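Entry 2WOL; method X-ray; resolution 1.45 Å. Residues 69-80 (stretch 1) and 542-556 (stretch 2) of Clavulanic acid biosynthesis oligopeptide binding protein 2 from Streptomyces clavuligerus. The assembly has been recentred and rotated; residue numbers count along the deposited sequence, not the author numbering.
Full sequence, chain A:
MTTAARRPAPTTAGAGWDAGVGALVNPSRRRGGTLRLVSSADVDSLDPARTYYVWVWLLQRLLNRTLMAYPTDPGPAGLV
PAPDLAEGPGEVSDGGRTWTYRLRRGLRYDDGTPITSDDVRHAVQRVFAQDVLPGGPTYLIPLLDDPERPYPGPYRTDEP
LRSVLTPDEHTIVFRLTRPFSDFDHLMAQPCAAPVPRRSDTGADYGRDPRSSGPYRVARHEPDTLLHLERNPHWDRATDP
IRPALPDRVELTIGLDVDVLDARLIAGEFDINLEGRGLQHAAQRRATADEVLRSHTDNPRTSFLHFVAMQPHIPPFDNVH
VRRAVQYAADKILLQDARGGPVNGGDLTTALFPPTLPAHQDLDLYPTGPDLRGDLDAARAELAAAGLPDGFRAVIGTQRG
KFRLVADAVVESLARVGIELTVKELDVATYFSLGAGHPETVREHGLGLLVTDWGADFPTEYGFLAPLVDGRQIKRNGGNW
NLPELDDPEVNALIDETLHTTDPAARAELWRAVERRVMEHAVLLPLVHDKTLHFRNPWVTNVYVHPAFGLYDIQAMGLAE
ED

Stretch 1, residues 69-80: AYPTDPGPAGLV
Stretch 2 542-556: VYVHPAFGLYDIQAM

Segments far apart in sequence often dock through a few hydrogen bonds surrounded by proline and aromatic packing, and residues 69-80 and 542-556 of this oligopeptide-binding protein illustrate the principle. Their central bond runs from His-545 NE2 to Pro-71 O, 2.8 Å with an N-H...O angle of 146°. The imidazole (chi1 -162°, t; chi2 -68°) is held from its other nitrogen, because Ala-547 N donates to His-545 ND1 at 3.0 Å. Gly-78 O also lies near the ring plane, 3.1 Å from His-545 CE1, whereas Asp-73 O sits over one face.

A second polar cluster forms around Thr-72 (chi1 -55°, m). Gln-554 NE2 makes a weak hydrogen bond of 2.9 Å to Thr-72 OG1, its 124° angle far from linear; the same NE2 donates more directly to Asp-552 OD2, at 3.0 Å and 164°. That carboxylate oxygen, OD2 of Asp-552, also accepts a weak bond from Tyr-543 OH at 2.6 Å, so the phenol and the amide share one anchor. Gln-554 reaches it with chi1 71° (p) and chi2 84° (p). A water extends the polar contact, donating to Pro-74 O at 2.7 Å and Val-544 O at 2.6 Å.

The first stretch bends at Thr-72 (-83/86), is extended at Asp-73 (-156/122), then turns at Pro-74 (-72/-16), where Gly-75 N donates to Asp-73 OD1 at 2.9 Å. Residues 76-79 form a 3-10 segment. In the second stretch, His-545 N bonds to Leu-550 O at 2.8 Å and Asp-552 N to Tyr-543 O at 3.0 Å, closing a hairpin-like loop whose turn includes Gly-549 at positive phi (72/12). Residues 553-555 are again 3-10. The register follows from CA pairs: Pro-74 CA to His-545 CA, 5.5 Å; Gly-78 CA to Pro-546 CA, 5.9 Å; Leu-79 CA to Ala-547 CA, 5.3 Å; and Thr-72 CA to Ala-555 CA, 7.1 Å. From Pro-74 to Leu-79 and from His-545 to Ala-547 the chains run in roughly the same direction.

Packing completes the contact, which buries 532 Å² summed over both sides. Tyr-543 (chi1 74°, p; chi2 97°) carries Pro-74 CD over one ring face, while Pro-74 CB comes to 3.6 Å from Tyr-543 CD1. Tyr-70 (chi1 -61°, m; chi2 97°) takes Ala-547 CB over a face, 4.2 Å from its ring centroid in a CH-pi contact. Leu-79 (chi1 -55°, m; chi2 165°, t) brings CD2 to 3.8 Å from Pro-546 CB. Glycine permits the close approach at Gly-78: its CA lies 3.9 Å from Pro-546 CG, and an ideal CB would clash with that CG at 2.6 Å.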

# COMPACT_ATOMS: atom_id res chain seq x y z
N ALA A 69 -10.49 10.45 6.57
CA ALA A 69 -9.03 10.37 6.59
C ALA A 69 -8.56 9.47 7.71
O ALA A 69 -9.24 9.34 8.72
CB ALA A 69 -8.42 11.76 6.75
N TYR A 70 -7.40 8.84 7.53
CA TYR A 70 -6.83 8.08 8.64
C TYR A 70 -6.45 9.05 9.76
O TYR A 70 -5.82 10.07 9.51
CB TYR A 70 -5.67 7.19 8.16
CG TYR A 70 -6.19 6.20 7.14
CD1 TYR A 70 -6.05 6.45 5.78
CD2 TYR A 70 -6.88 5.05 7.55
CE1 TYR A 70 -6.56 5.56 4.84
CE2 TYR A 70 -7.40 4.16 6.61
CZ TYR A 70 -7.24 4.43 5.25
OH TYR A 70 -7.75 3.56 4.31
N PRO A 71 -6.89 8.75 10.99
CA PRO A 71 -6.67 9.70 12.07
C PRO A 71 -5.20 9.81 12.45
O PRO A 71 -4.38 8.94 12.09
CB PRO A 71 -7.50 9.12 13.22
CG PRO A 71 -7.62 7.68 12.93
CD PRO A 71 -7.61 7.54 11.43
N THR A 72 -4.86 10.88 13.15
CA THR A 72 -3.50 11.11 13.61
C THR A 72 -3.30 10.33 14.91
O THR A 72 -3.49 10.86 16.01
CB THR A 72 -3.21 12.62 13.76
OG1 THR A 72 -3.51 13.27 12.51
CG2 THR A 72 -1.76 12.89 14.12
N ASP A 73 -2.95 9.06 14.76
CA ASP A 73 -2.96 8.11 15.86
C ASP A 73 -1.99 6.97 15.56
O ASP A 73 -2.13 6.29 14.54
CB ASP A 73 -4.38 7.56 16.04
CG ASP A 73 -4.60 6.83 17.37
OD1 ASP A 73 -3.63 6.34 17.99
OD2 ASP A 73 -5.78 6.74 17.78
N PRO A 74 -0.99 6.76 16.44
CA PRO A 74 -0.06 5.63 16.29
C PRO A 74 -0.67 4.26 16.60
O PRO A 74 -0.09 3.24 16.23
CB PRO A 74 1.04 5.95 17.30
CG PRO A 74 0.39 6.79 18.33
CD PRO A 74 -0.65 7.60 17.61
N GLY A 75 -1.81 4.25 17.28
CA GLY A 75 -2.47 3.01 17.68
C GLY A 75 -3.39 2.40 16.63
O GLY A 75 -3.52 2.95 15.54
N PRO A 76 -4.04 1.27 16.96
CA PRO A 76 -4.94 0.55 16.05
C PRO A 76 -6.05 1.41 15.44
O PRO A 76 -6.51 1.11 14.33
CB PRO A 76 -5.53 -0.55 16.93
CG PRO A 76 -4.50 -0.78 17.99
CD PRO A 76 -3.92 0.58 18.26
N ALA A 77 -6.49 2.45 16.15
CA ALA A 77 -7.51 3.36 15.62
C ALA A 77 -7.03 4.08 14.36
O ALA A 77 -7.85 4.54 13.56
CB ALA A 77 -7.95 4.37 16.68
N GLY A 78 -5.72 4.16 14.18
CA GLY A 78 -5.14 4.73 12.96
C GLY A 78 -5.56 4.01 11.69
O GLY A 78 -5.46 4.58 10.60
N LEU A 79 -6.04 2.78 11.83
CA LEU A 79 -6.48 1.97 10.69
C LEU A 79 -7.93 2.22 10.30
O LEU A 79 -8.39 1.72 9.27
CB LEU A 79 -6.29 0.48 10.98
CG LEU A 79 -4.88 0.04 11.40
CD1 LEU A 79 -4.91 -1.36 12.00
CD2 LEU A 79 -3.94 0.10 10.21
N VAL A 80 -8.65 2.99 11.12
CA VAL A 80 -10.08 3.21 10.90
C VAL A 80 -10.31 4.64 10.41
O VAL A 80 -10.06 5.59 11.15
CB VAL A 80 -10.90 2.91 12.19
CG1 VAL A 80 -12.40 3.08 11.94
CG2 VAL A 80 -10.60 1.50 12.70
N VAL A 542 6.80 12.48 15.92
CA VAL A 542 7.16 11.42 14.99
C VAL A 542 6.53 10.10 15.42
O VAL A 542 6.71 9.65 16.55
CB VAL A 542 8.69 11.24 14.89
CG1 VAL A 542 9.03 10.15 13.88
CG2 VAL A 542 9.36 12.54 14.48
N TYR A 543 5.80 9.48 14.50
CA TYR A 543 5.25 8.14 14.76
C TYR A 543 5.02 7.43 13.44
O TYR A 543 4.71 8.07 12.42
CB TYR A 543 3.95 8.21 15.58
CG TYR A 543 2.73 8.69 14.81
CD1 TYR A 543 1.83 7.79 14.25
CD2 TYR A 543 2.49 10.06 14.64
CE1 TYR A 543 0.71 8.22 13.54
CE2 TYR A 543 1.37 10.51 13.93
CZ TYR A 543 0.49 9.58 13.39
OH TYR A 543 -0.61 10.01 12.68
N VAL A 544 5.17 6.11 13.46
CA VAL A 544 4.85 5.29 12.30
C VAL A 544 3.34 5.18 12.21
O VAL A 544 2.68 4.70 13.14
CB VAL A 544 5.49 3.88 12.40
CG1 VAL A 544 5.16 3.05 11.17
CG2 VAL A 544 7.00 3.99 12.57
N HIS A 545 2.77 5.66 11.10
CA HIS A 545 1.34 5.54 10.93
C HIS A 545 0.99 4.09 10.56
O HIS A 545 1.51 3.57 9.58
CB HIS A 545 0.78 6.49 9.88
CG HIS A 545 -0.70 6.67 10.00
ND1 HIS A 545 -1.59 5.66 9.73
CD2 HIS A 545 -1.43 7.72 10.44
CE1 HIS A 545 -2.82 6.08 9.98
NE2 HIS A 545 -2.75 7.33 10.41
N PRO A 546 0.10 3.46 11.35
CA PRO A 546 -0.19 2.04 11.12
C PRO A 546 -0.83 1.73 9.76
O PRO A 546 -0.73 0.60 9.29
CB PRO A 546 -1.15 1.68 12.26
CG PRO A 546 -1.72 2.96 12.71
CD PRO A 546 -0.65 3.99 12.50
N ALA A 547 -1.48 2.72 9.15
CA ALA A 547 -2.08 2.52 7.83
C ALA A 547 -1.08 2.61 6.68
O ALA A 547 -1.39 2.24 5.55
CB ALA A 547 -3.24 3.49 7.61
N PHE A 548 0.13 3.10 6.97
CA PHE A 548 1.14 3.38 5.94
C PHE A 548 2.44 2.59 6.12
O PHE A 548 3.13 2.31 5.13
CB PHE A 548 1.47 4.87 5.91
CG PHE A 548 0.37 5.74 5.36
CD1 PHE A 548 -0.65 6.20 6.19
CD2 PHE A 548 0.38 6.13 4.03
CE1 PHE A 548 -1.66 7.01 5.69
CE2 PHE A 548 -0.62 6.95 3.52
CZ PHE A 548 -1.65 7.39 4.35
N GLY A 549 2.80 2.28 7.36
CA GLY A 549 4.12 1.70 7.66
C GLY A 549 5.23 2.73 7.52
O GLY A 549 6.41 2.38 7.51
N LEU A 550 4.82 3.99 7.41
CA LEU A 550 5.71 5.14 7.24
C LEU A 550 5.34 6.18 8.28
O LEU A 550 4.20 6.22 8.73
CB LEU A 550 5.51 5.76 5.85
CG LEU A 550 5.79 4.93 4.60
CD1 LEU A 550 5.34 5.66 3.34
CD2 LEU A 550 7.25 4.56 4.49
N TYR A 551 6.28 7.04 8.65
CA TYR A 551 5.99 8.16 9.54
C TYR A 551 4.89 9.04 8.98
O TYR A 551 4.85 9.30 7.77
CB TYR A 551 7.23 9.03 9.73
CG TYR A 551 8.39 8.42 10.49
CD1 TYR A 551 9.70 8.70 10.13
CD2 TYR A 551 8.17 7.58 11.59
CE1 TYR A 551 10.78 8.17 10.83
CE2 TYR A 551 9.23 7.03 12.29
CZ TYR A 551 10.53 7.34 11.91
OH TYR A 551 11.61 6.82 12.60
N ASP A 552 4.00 9.53 9.85
CA ASP A 552 2.97 10.46 9.40
C ASP A 552 3.56 11.86 9.31
O ASP A 552 3.53 12.64 10.27
CB ASP A 552 1.76 10.43 10.33
CG ASP A 552 0.54 11.11 9.72
OD1 ASP A 552 0.52 11.32 8.49
OD2 ASP A 552 -0.40 11.42 10.48
N ILE A 553 4.12 12.17 8.15
CA ILE A 553 4.78 13.44 7.88
C ILE A 553 3.95 14.64 8.31
O ILE A 553 4.48 15.57 8.91
CB ILE A 553 5.12 13.57 6.37
CG1 ILE A 553 5.97 12.38 5.89
CG2 ILE A 553 5.76 14.92 6.05
CD1 ILE A 553 7.33 12.22 6.57
N GLN A 554 2.65 14.62 8.01
CA GLN A 554 1.78 15.77 8.27
C GLN A 554 1.70 16.15 9.75
O GLN A 554 1.40 17.29 10.08
CB GLN A 554 0.39 15.55 7.67
CG GLN A 554 -0.48 14.52 8.38
CD GLN A 554 -1.21 15.08 9.57
OE1 GLN A 554 -1.47 16.28 9.65
NE2 GLN A 554 -1.57 14.21 10.52
N ALA A 555 1.96 15.19 10.63
CA ALA A 555 1.88 15.41 12.08
C ALA A 555 3.12 16.09 12.66
O ALA A 555 3.09 16.59 13.78
CB ALA A 555 1.61 14.10 12.79
N MET A 556 4.20 16.09 11.88
CA MET A 556 5.51 16.51 12.39
C MET A 556 5.65 18.01 12.54
O MET A 556 5.05 18.78 11.79
CB MET A 556 6.61 16.01 11.46
CG MET A 556 6.78 14.51 11.46
SD MET A 556 7.92 14.02 10.17
CE MET A 556 7.99 12.26 10.50
O HOH W 1 2.42 3.10 15.23